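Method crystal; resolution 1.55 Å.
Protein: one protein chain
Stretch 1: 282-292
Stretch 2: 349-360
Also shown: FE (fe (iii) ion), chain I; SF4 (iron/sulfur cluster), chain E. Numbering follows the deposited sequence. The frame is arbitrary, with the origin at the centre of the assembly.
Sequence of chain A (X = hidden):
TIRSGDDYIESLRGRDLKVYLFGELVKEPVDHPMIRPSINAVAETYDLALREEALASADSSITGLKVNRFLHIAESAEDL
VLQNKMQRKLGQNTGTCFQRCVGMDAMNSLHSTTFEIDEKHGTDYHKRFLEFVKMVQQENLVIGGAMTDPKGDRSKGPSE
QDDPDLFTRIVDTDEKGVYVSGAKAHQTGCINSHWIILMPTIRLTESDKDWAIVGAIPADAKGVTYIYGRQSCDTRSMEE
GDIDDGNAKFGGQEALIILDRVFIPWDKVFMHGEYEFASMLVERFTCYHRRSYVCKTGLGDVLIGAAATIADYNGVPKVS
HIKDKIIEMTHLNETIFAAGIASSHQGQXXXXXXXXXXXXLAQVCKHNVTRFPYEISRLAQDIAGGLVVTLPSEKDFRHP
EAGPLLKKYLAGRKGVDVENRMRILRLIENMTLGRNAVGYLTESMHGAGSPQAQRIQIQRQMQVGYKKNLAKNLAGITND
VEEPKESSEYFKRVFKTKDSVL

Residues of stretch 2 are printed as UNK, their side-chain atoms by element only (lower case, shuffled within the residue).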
ATOM      1  N   VAL A 282      24.895  20.731  -2.629  1.00 14.57           N
ATOM      2  CA  VAL A 282      23.650  20.151  -2.104  1.00 15.68           C
ATOM      3  C   VAL A 282      23.388  18.748  -2.662  1.00 13.62           C
ATOM      4  O   VAL A 282      22.993  17.829  -1.944  1.00 14.18           O
ATOM      5  CB  VAL A 282      22.483  21.088  -2.404  1.00 17.13           C
ATOM      6  CG1 VAL A 282      21.145  20.492  -2.035  1.00 18.65           C
ATOM      7  CG2 VAL A 282      22.635  22.450  -1.738  1.00 18.02           C
ATOM      8  N   GLU A 283      23.580  18.602  -3.980  1.00 13.88           N
ATOM      9  CA  GLU A 283      23.409  17.324  -4.655  1.00 14.83           C
ATOM     10  C   GLU A 283      24.284  16.249  -4.032  1.00 13.86           C
ATOM     11  O   GLU A 283      23.831  15.147  -3.766  1.00 14.21           O
ATOM     12  CB  GLU A 283      23.705  17.441  -6.143  1.00 18.56           C
ATOM     13  CG  GLU A 283      23.483  16.155  -6.923  1.00 23.06           C
ATOM     14  CD  GLU A 283      23.489  16.357  -8.441  1.00 31.95           C
ATOM     15  OE1 GLU A 283      22.722  15.706  -9.169  1.00 40.45           O
ATOM     16  OE2 GLU A 283      24.220  17.225  -8.920  1.00 42.56           O
ATOM     17  N   ARG A 284      25.568  16.559  -3.853  1.00 13.91           N
ATOM     18  CA  ARG A 284      26.455  15.553  -3.323  1.00 14.43           C
ATOM     19  C   ARG A 284      26.264  15.258  -1.846  1.00 12.58           C
ATOM     20  O   ARG A 284      26.332  14.095  -1.449  1.00 13.88           O
ATOM     21  CB  ARG A 284      27.884  15.920  -3.690  1.00 15.68           C
ATOM     22  CG  ARG A 284      28.116  15.961  -5.189  1.00 17.16           C
ATOM     23  CD  ARG A 284      29.555  16.131  -5.531  1.00 18.60           C
ATOM     24  NE  ARG A 284      29.656  16.237  -6.981  1.00 19.47           N
ATOM     25  CZ  ARG A 284      30.734  16.559  -7.635  1.00 20.03           C
ATOM     26  NH1 ARG A 284      31.850  16.732  -6.977  1.00 20.15           N
ATOM     27  NH2 ARG A 284      30.691  16.677  -8.946  1.00 23.07           N
ATOM     28  N   PHE A 285      25.987  16.278  -1.039  1.00 12.92           N
ATOM     29  CA  PHE A 285      25.676  16.067   0.362  1.00 11.86           C
ATOM     30  C   PHE A 285      24.459  15.161   0.498  1.00 11.88           C
ATOM     31  O   PHE A 285      24.476  14.153   1.240  1.00 12.86           O
ATOM     32  CB  PHE A 285      25.447  17.373   1.102  1.00 13.07           C
ATOM     33  CG  PHE A 285      24.873  17.141   2.477  1.00 14.57           C
ATOM     34  CD1 PHE A 285      25.649  16.597   3.479  1.00 15.83           C
ATOM     35  CD2 PHE A 285      23.505  17.254   2.675  1.00 17.79           C
ATOM     36  CE1 PHE A 285      25.122  16.371   4.725  1.00 17.31           C
ATOM     37  CE2 PHE A 285      22.951  16.988   3.918  1.00 20.48           C
ATOM     38  CZ  PHE A 285      23.748  16.522   4.937  1.00 19.12           C
ATOM     39  N   THR A 286      23.401  15.526  -0.221  1.00 12.68           N
ATOM     40  CA  THR A 286      22.187  14.730  -0.173  1.00 13.61           C
ATOM     41  C   THR A 286      22.385  13.331  -0.750  1.00 12.99           C
ATOM     42  O   THR A 286      21.740  12.385  -0.288  1.00 13.44           O
ATOM     43  CB  THR A 286      20.958  15.429  -0.764  1.00 14.37           C
ATOM     44  OG1 THR A 286      21.157  15.720  -2.150  1.00 15.26           O
ATOM     45  CG2 THR A 286      20.600  16.669   0.035  1.00 14.40           C
ATOM     46  N   CYS A 287      23.221  13.182  -1.764  1.00 12.62           N
ATOM     47  CA  CYS A 287      23.533  11.869  -2.303  1.00 13.63           C
ATOM     48  C   CYS A 287      24.056  10.966  -1.184  1.00 13.51           C
ATOM     49  O   CYS A 287      23.578   9.845  -1.022  1.00 13.51           O
ATOM     50  CB  CYS A 287      24.573  12.027  -3.403  1.00 14.76           C
ATOM     51  SG  CYS A 287      25.047  10.486  -4.214  1.00 15.97           S
ATOM     52  N   TYR A 288      25.090  11.414  -0.456  1.00 12.63           N
ATOM     53  CA  TYR A 288      25.577  10.618   0.652  1.00 13.40           C
ATOM     54  C   TYR A 288      24.498  10.401   1.700  1.00 12.74           C
ATOM     55  O   TYR A 288      24.282   9.280   2.208  1.00 13.85           O
ATOM     56  CB  TYR A 288      26.779  11.273   1.320  1.00 13.65           C
ATOM     57  CG  TYR A 288      28.089  11.269   0.533  1.00 12.90           C
ATOM     58  CD1 TYR A 288      28.781  10.106   0.257  1.00 13.11           C
ATOM     59  CD2 TYR A 288      28.579  12.447  -0.013  1.00 13.11           C
ATOM     60  CE1 TYR A 288      29.955  10.130  -0.454  1.00 13.74           C
ATOM     61  CE2 TYR A 288      29.770  12.486  -0.705  1.00 13.09           C
ATOM     62  CZ  TYR A 288      30.424  11.311  -1.004  1.00 13.25           C
ATOM     63  OH  TYR A 288      31.610  11.340  -1.697  1.00 15.03           O
ATOM     64  N   HIS A 289      23.904  11.513   2.127  1.00 12.83           N
ATOM     65  CA  HIS A 289      23.082  11.458   3.321  1.00 12.61           C
ATOM     66  C   HIS A 289      21.805  10.631   3.111  1.00 11.54           C
ATOM     67  O   HIS A 289      21.372   9.949   4.046  1.00 12.09           O
ATOM     68  CB  HIS A 289      22.794  12.836   3.883  1.00 13.34           C
ATOM     69  CG  HIS A 289      22.414  12.773   5.323  1.00 14.35           C
ATOM     70  ND1 HIS A 289      23.235  12.298   6.321  1.00 16.10           N
ATOM     71  CD2 HIS A 289      21.238  13.061   5.917  1.00 17.28           C
ATOM     72  CE1 HIS A 289      22.533  12.312   7.474  1.00 19.02           C
ATOM     73  NE2 HIS A 289      21.313  12.778   7.244  1.00 18.31           N
ATOM     74  N   ARG A 290      21.263  10.632   1.894  1.00 12.00           N
ATOM     75  CA  ARG A 290      20.045   9.884   1.581  1.00 11.65           C
ATOM     76  C   ARG A 290      20.262   8.377   1.737  1.00 11.38           C
ATOM     77  O   ARG A 290      19.317   7.647   1.960  1.00 14.12           O
ATOM     78  CB  ARG A 290      19.510  10.290   0.209  1.00 10.76           C
ATOM     79  CG  ARG A 290      18.772  11.616   0.318  1.00 12.05           C
ATOM     80  CD  ARG A 290      18.252  12.172  -0.961  1.00 12.76           C
ATOM     81  NE  ARG A 290      17.653  13.484  -0.733  1.00 12.60           N
ATOM     82  CZ  ARG A 290      17.504  14.405  -1.667  1.00 13.68           C
ATOM     83  NH1 ARG A 290      17.642  14.094  -2.933  1.00 15.32           N
ATOM     84  NH2 ARG A 290      17.264  15.641  -1.323  1.00 14.90           N
ATOM     85  N   ARG A 291      21.511   7.885   1.709  1.00 11.91           N
ATOM     86  CA  ARG A 291      21.721   6.482   2.040  1.00 13.26           C
ATOM     87  C   ARG A 291      22.450   6.239   3.370  1.00 13.46           C
ATOM     88  O   ARG A 291      22.638   5.075   3.760  1.00 15.56           O
ATOM     89  CB  ARG A 291      22.290   5.649   0.909  1.00 15.57           C
ATOM     90  CG  ARG A 291      23.561   6.095   0.255  1.00 15.46           C
ATOM     91  CD  ARG A 291      24.865   5.640   0.947  1.00 16.11           C
ATOM     92  NE  ARG A 291      25.315   6.571   1.976  1.00 15.85           N
ATOM     93  CZ  ARG A 291      26.574   6.597   2.483  1.00 16.39           C
ATOM     94  NH1 ARG A 291      27.480   5.645   2.191  1.00 16.00           N
ATOM     95  NH2 ARG A 291      26.900   7.560   3.318  1.00 17.47           N
ATOM     96  N   SER A 292      22.737   7.304   4.129  1.00 13.80           N
ATOM     97  CA  SER A 292      23.072   7.176   5.536  1.00 13.50           C
ATOM     98  C   SER A 292      21.892   6.690   6.360  1.00 13.67           C
ATOM     99  O   SER A 292      22.087   6.212   7.493  1.00 14.41           O
ATOM    100  CB  SER A 292      23.699   8.467   6.053  1.00 14.48           C
ATOM    101  OG  SER A 292      25.020   8.568   5.504  1.00 14.75           O
ATOM    102  N   UNK A 349      34.644   6.939  -8.189  1.00 17.86           N
ATOM    103  CA  UNK A 349      35.649   7.955  -7.881  1.00 17.85           C
ATOM    104  C   UNK A 349      35.358   9.320  -8.507  1.00 17.71           C
ATOM    105  O   UNK A 349      35.128   9.438  -9.709  1.00 19.29           O
ATOM    106  n   UNK A 349      41.559   6.463  -8.114  1.00 45.45           N
ATOM    107  c   UNK A 349      39.578   7.769  -8.305  1.00 27.89           C
ATOM    108  c   UNK A 349      37.022   7.422  -8.278  1.00 20.36           C
ATOM    109  c   UNK A 349      40.105   6.468  -7.870  1.00 37.13           C
ATOM    110  c   UNK A 349      38.237   8.216  -7.750  1.00 22.30           C
ATOM    111  N   UNK A 350      35.420  10.358  -7.663  1.00 17.35           N
ATOM    112  CA  UNK A 350      35.356  11.737  -8.105  1.00 18.84           C
ATOM    113  C   UNK A 350      36.724  12.288  -8.470  1.00 19.07           C
ATOM    114  O   UNK A 350      37.750  11.719  -8.117  1.00 18.46           O
ATOM    115  c   UNK A 350      31.810  13.700  -8.001  1.00 26.82           C
ATOM    116  s   UNK A 350      32.132  11.949  -7.942  1.00 27.99           S
ATOM    117  c   UNK A 350      34.701  12.591  -7.023  1.00 18.62           C
ATOM    118  c   UNK A 350      33.369  12.022  -6.614  1.00 20.89           C
ATOM    119  N   UNK A 351      36.737  13.459  -9.121  1.00 19.67           N
ATOM    120  CA  UNK A 351      38.017  14.053  -9.516  1.00 21.17           C
ATOM    121  C   UNK A 351      38.987  14.228  -8.342  1.00 19.57           C
ATOM    122  O   UNK A 351      40.201  14.110  -8.546  1.00 21.39           O
ATOM    123  n   UNK A 351      35.995  18.114 -13.830  1.00 42.70           N
ATOM    124  c   UNK A 351      37.080  15.291 -11.584  1.00 29.65           C
ATOM    125  c   UNK A 351      36.897  16.688 -12.160  1.00 32.83           C
ATOM    126  c   UNK A 351      36.117  16.722 -13.406  1.00 38.79           C
ATOM    127  c   UNK A 351      37.772  15.379 -10.228  1.00 23.67           C
ATOM    128  N   UNK A 352      38.482  14.605  -7.149  1.00 19.41           N
ATOM    129  CA  UNK A 352      39.336  14.841  -5.982  1.00 18.87           C
ATOM    130  C   UNK A 352      39.929  13.571  -5.361  1.00 19.94           C
ATOM    131  O   UNK A 352      40.809  13.668  -4.503  1.00 19.94           O
ATOM    132  o   UNK A 352      37.531  14.759  -4.380  1.00 17.80           O
ATOM    133  c   UNK A 352      38.549  15.577  -4.927  1.00 17.84           C
ATOM    134  N   UNK A 353      39.377  12.397  -5.716  1.00 19.54           N
ATOM    135  CA  UNK A 353      39.803  11.122  -5.173  1.00 18.99           C
ATOM    136  C   UNK A 353      38.776  10.465  -4.259  1.00 17.34           C
ATOM    137  O   UNK A 353      38.854   9.252  -4.034  1.00 19.09           O
ATOM    138  N   UNK A 354      37.861  11.266  -3.694  1.00 17.57           N
ATOM    139  CA  UNK A 354      36.804  10.720  -2.854  1.00 15.41           C
ATOM    140  C   UNK A 354      35.843   9.896  -3.718  1.00 15.07           C
ATOM    141  O   UNK A 354      35.612  10.213  -4.871  1.00 16.27           O
ATOM    142  c   UNK A 354      35.137  11.243  -0.991  1.00 15.36           C
ATOM    143  c   UNK A 354      36.047  11.810  -2.057  1.00 16.65           C
ATOM    144  c   UNK A 354      35.263  12.749  -2.961  1.00 17.71           C
ATOM    145  N   UNK A 355      35.271   8.841  -3.140  1.00 15.28           N
ATOM    146  CA  UNK A 355      34.206   8.055  -3.753  1.00 15.42           C
ATOM    147  C   UNK A 355      32.842   8.636  -3.365  1.00 14.28           C
ATOM    148  O   UNK A 355      32.619   9.018  -2.204  1.00 15.01           O
ATOM    149  c   UNK A 355      37.445   5.502  -5.243  1.00 20.79           C
ATOM    150  c   UNK A 355      34.301   6.571  -3.380  1.00 15.75           C
ATOM    151  c   UNK A 355      35.252   5.814  -4.285  1.00 17.72           C
ATOM    152  c   UNK A 355      36.602   6.145  -4.352  1.00 18.96           C
ATOM    153  c   UNK A 355      34.793   4.801  -5.119  1.00 19.40           C
ATOM    154  c   UNK A 355      35.624   4.156  -6.007  1.00 21.50           C
ATOM    155  c   UNK A 355      36.956   4.512  -6.068  1.00 20.92           C
ATOM    156  o   UNK A 355      37.815   3.892  -6.923  1.00 25.60           O
ATOM    157  N   UNK A 356      31.960   8.725  -4.358  1.00 13.52           N
ATOM    158  CA  UNK A 356      30.560   9.119  -4.187  1.00 13.53           C
ATOM    159  C   UNK A 356      29.669   7.923  -4.486  1.00 13.62           C
ATOM    160  O   UNK A 356      29.817   7.255  -5.504  1.00 14.80           O
ATOM    161  c   UNK A 356      28.659  11.785  -6.285  1.00 18.31           C
ATOM    162  c   UNK A 356      30.299  10.282  -5.150  1.00 14.63           C
ATOM    163  c   UNK A 356      28.878  10.856  -5.144  1.00 15.54           C
ATOM    164  c   UNK A 356      28.607  11.571  -3.829  1.00 16.20           C
ATOM    165  N   UNK A 357      28.707   7.654  -3.605  1.00 12.96           N
ATOM    166  CA  UNK A 357      27.757   6.588  -3.807  1.00 13.98           C
ATOM    167  C   UNK A 357      26.813   6.923  -4.968  1.00 12.74           C
ATOM    168  O   UNK A 357      26.723   8.050  -5.449  1.00 13.77           O
ATOM    169  o   UNK A 357      26.871   8.634  -1.761  1.00 14.91           O
ATOM    170  c   UNK A 357      26.254   7.626  -2.115  1.00 14.03           C
ATOM    171  n   UNK A 357      24.941   7.593  -2.173  1.00 14.86           N
ATOM    172  c   UNK A 357      26.955   6.362  -2.526  1.00 13.38           C
ATOM    173  N   UNK A 358      26.122   5.885  -5.458  1.00 13.95           N
ATOM    174  CA  UNK A 358      25.182   5.984  -6.557  1.00 14.76           C
ATOM    175  C   UNK A 358      23.988   6.837  -6.172  1.00 13.40           C
ATOM    176  O   UNK A 358      23.195   6.467  -5.312  1.00 14.29           O
ATOM    177  o   UNK A 358      24.365   4.127  -9.331  1.00 19.78           O
ATOM    178  o   UNK A 358      22.807   5.307  -8.276  1.00 16.64           O
ATOM    179  c   UNK A 358      24.693   4.620  -7.014  1.00 14.89           C
ATOM    180  c   UNK A 358      23.887   4.680  -8.299  1.00 16.54           C
ATOM    181  N   UNK A 359      23.851   7.975  -6.847  1.00 14.11           N
ATOM    182  CA  UNK A 359      22.816   8.946  -6.491  1.00 14.38           C
ATOM    183  C   UNK A 359      21.398   8.385  -6.660  1.00 14.62           C
ATOM    184  O   UNK A 359      20.558   8.575  -5.784  1.00 17.06           O
ATOM    185  o   UNK A 359      22.719  12.303  -6.285  1.00 23.39           O
ATOM    186  c   UNK A 359      22.132  11.359  -6.830  1.00 19.72           C
ATOM    187  c   UNK A 359      22.991  10.207  -7.310  1.00 15.82           C
ATOM    188  o   UNK A 359      20.894  11.251  -7.010  1.00 23.42           O
ATOM    189  N   UNK A 360      21.131   7.727  -7.769  1.00 13.41           N
ATOM    190  CA  UNK A 360      19.814   7.187  -8.026  1.00 11.91           C
ATOM    191  C   UNK A 360      19.419   6.229  -6.911  1.00 12.13           C
ATOM    192  O   UNK A 360      18.335   6.340  -6.360  1.00 12.56           O
ATOM    193  c   UNK A 360      16.890   6.910 -11.585  1.00 17.16           C
ATOM    194  c   UNK A 360      18.414   5.787  -9.582  1.00 14.18           C
ATOM    195  s   UNK A 360      16.976   6.828  -9.787  1.00 17.50           S
ATOM    196  c   UNK A 360      19.722   6.495  -9.393  1.00 13.81           C
TER
HETATM  197 FE    FE I 605      19.382  12.913   8.442  0.70 18.30          FE
HETATM  198 FE1  SF4 E 601      20.870  11.005  10.270  0.30 54.23          FE
HETATM  199 FE2  SF4 E 601      20.402   8.538  11.388  1.00 67.50          FE
HETATM  200 FE3  SF4 E 601      21.097  10.526  12.916  1.00 37.28          FE
HETATM  201 FE4  SF4 E 601      22.945   9.343  11.373  1.00 41.57          FE
HETATM  202  S1  SF4 E 601      21.925   8.448  13.154  1.00 32.64           S
HETATM  203  S2  SF4 E 601      22.613  11.655  11.631  1.00 38.65           S
HETATM  204  S3  SF4 E 601      21.652   8.942   9.474  1.00 50.85           S
HETATM  205  S4  SF4 E 601      19.210  10.476  11.644  1.00 58.18           S
HETATM  206  O   HOH W   1      21.082  13.891  -4.461  1.00 19.28           O

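Position 349 carries four carbons in a row ending in a nitrogen, and it touches nothing on stretch 1. It is K349.

Position 350 has an unbranched chain of two carbons, a sulfur and a carbon, and its last carbon lies over one face of the R284 guanidinium. This is M350; its CE is 3.1 Å from R284 CZ.

Position 351 again shows four carbons and a terminal nitrogen, out of contact with the helix. It is K351.

Position 352 has one carbon and one oxygen. It is S352.

Position 353 has no side-chain atoms, so it is G353. It closes a type I turn begun at M350, with G353 N bonded to M350 O at 3.0 Å. Its phi of 111° would jam a CB against the carbonyl of S352.

Position 354 has three carbons, one carrying the other two, and one of the pair approaches Y288 OH. It is V354; its CG2 is 3.6 Å from Y288 OH.

Position 355 has one carbon, then a six-carbon ring bearing an oxygen. The end of this side chain leads away from stretch 1; the backbone O makes the contact, accepting a hydrogen bond from Y288 OH. This is Y355, with 2.6 Å between Y288 OH and Y355 O.

Position 356 has four carbons, forked at the second. One tip of the fork sits over the face of the Y288 ring. The fork lies one carbon beyond CB, which gives L356. Its CD1 is 3.4 Å from Y288 CZ and 3.7 Å from C287 SG.

Position 357 has two carbons, the second carrying an oxygen and a nitrogen, and the nitrogen donates to C287 O. It is N357. The bond from ND2 to C287 O is 2.9 Å, nearly straight at 165°.

Position 358 has two carbons and two oxygens on the second. Its CB points away from stretch 1. It is D358, and its side chain caps the helix that follows.

Position 359 has the same atoms, and one oxygen approaches C287 CB. It is D359; OD2 is 3.4 Å from C287 CB. Water 1 donates to D359 OD2 and to T286 OG1, 2.9 Å in each case, linking the two stretches.

Position 360 has two carbons, a sulfur and a carbon, and its CB points away from stretch 1. It is M360.

The contact packs one side of a helix against an extended segment and the helix start after it. L356 fills the space beside C287 and over Y288. Two direct hydrogen bonds fix the register.

Stretch 2 349-360: KMKSGVYLNDDM
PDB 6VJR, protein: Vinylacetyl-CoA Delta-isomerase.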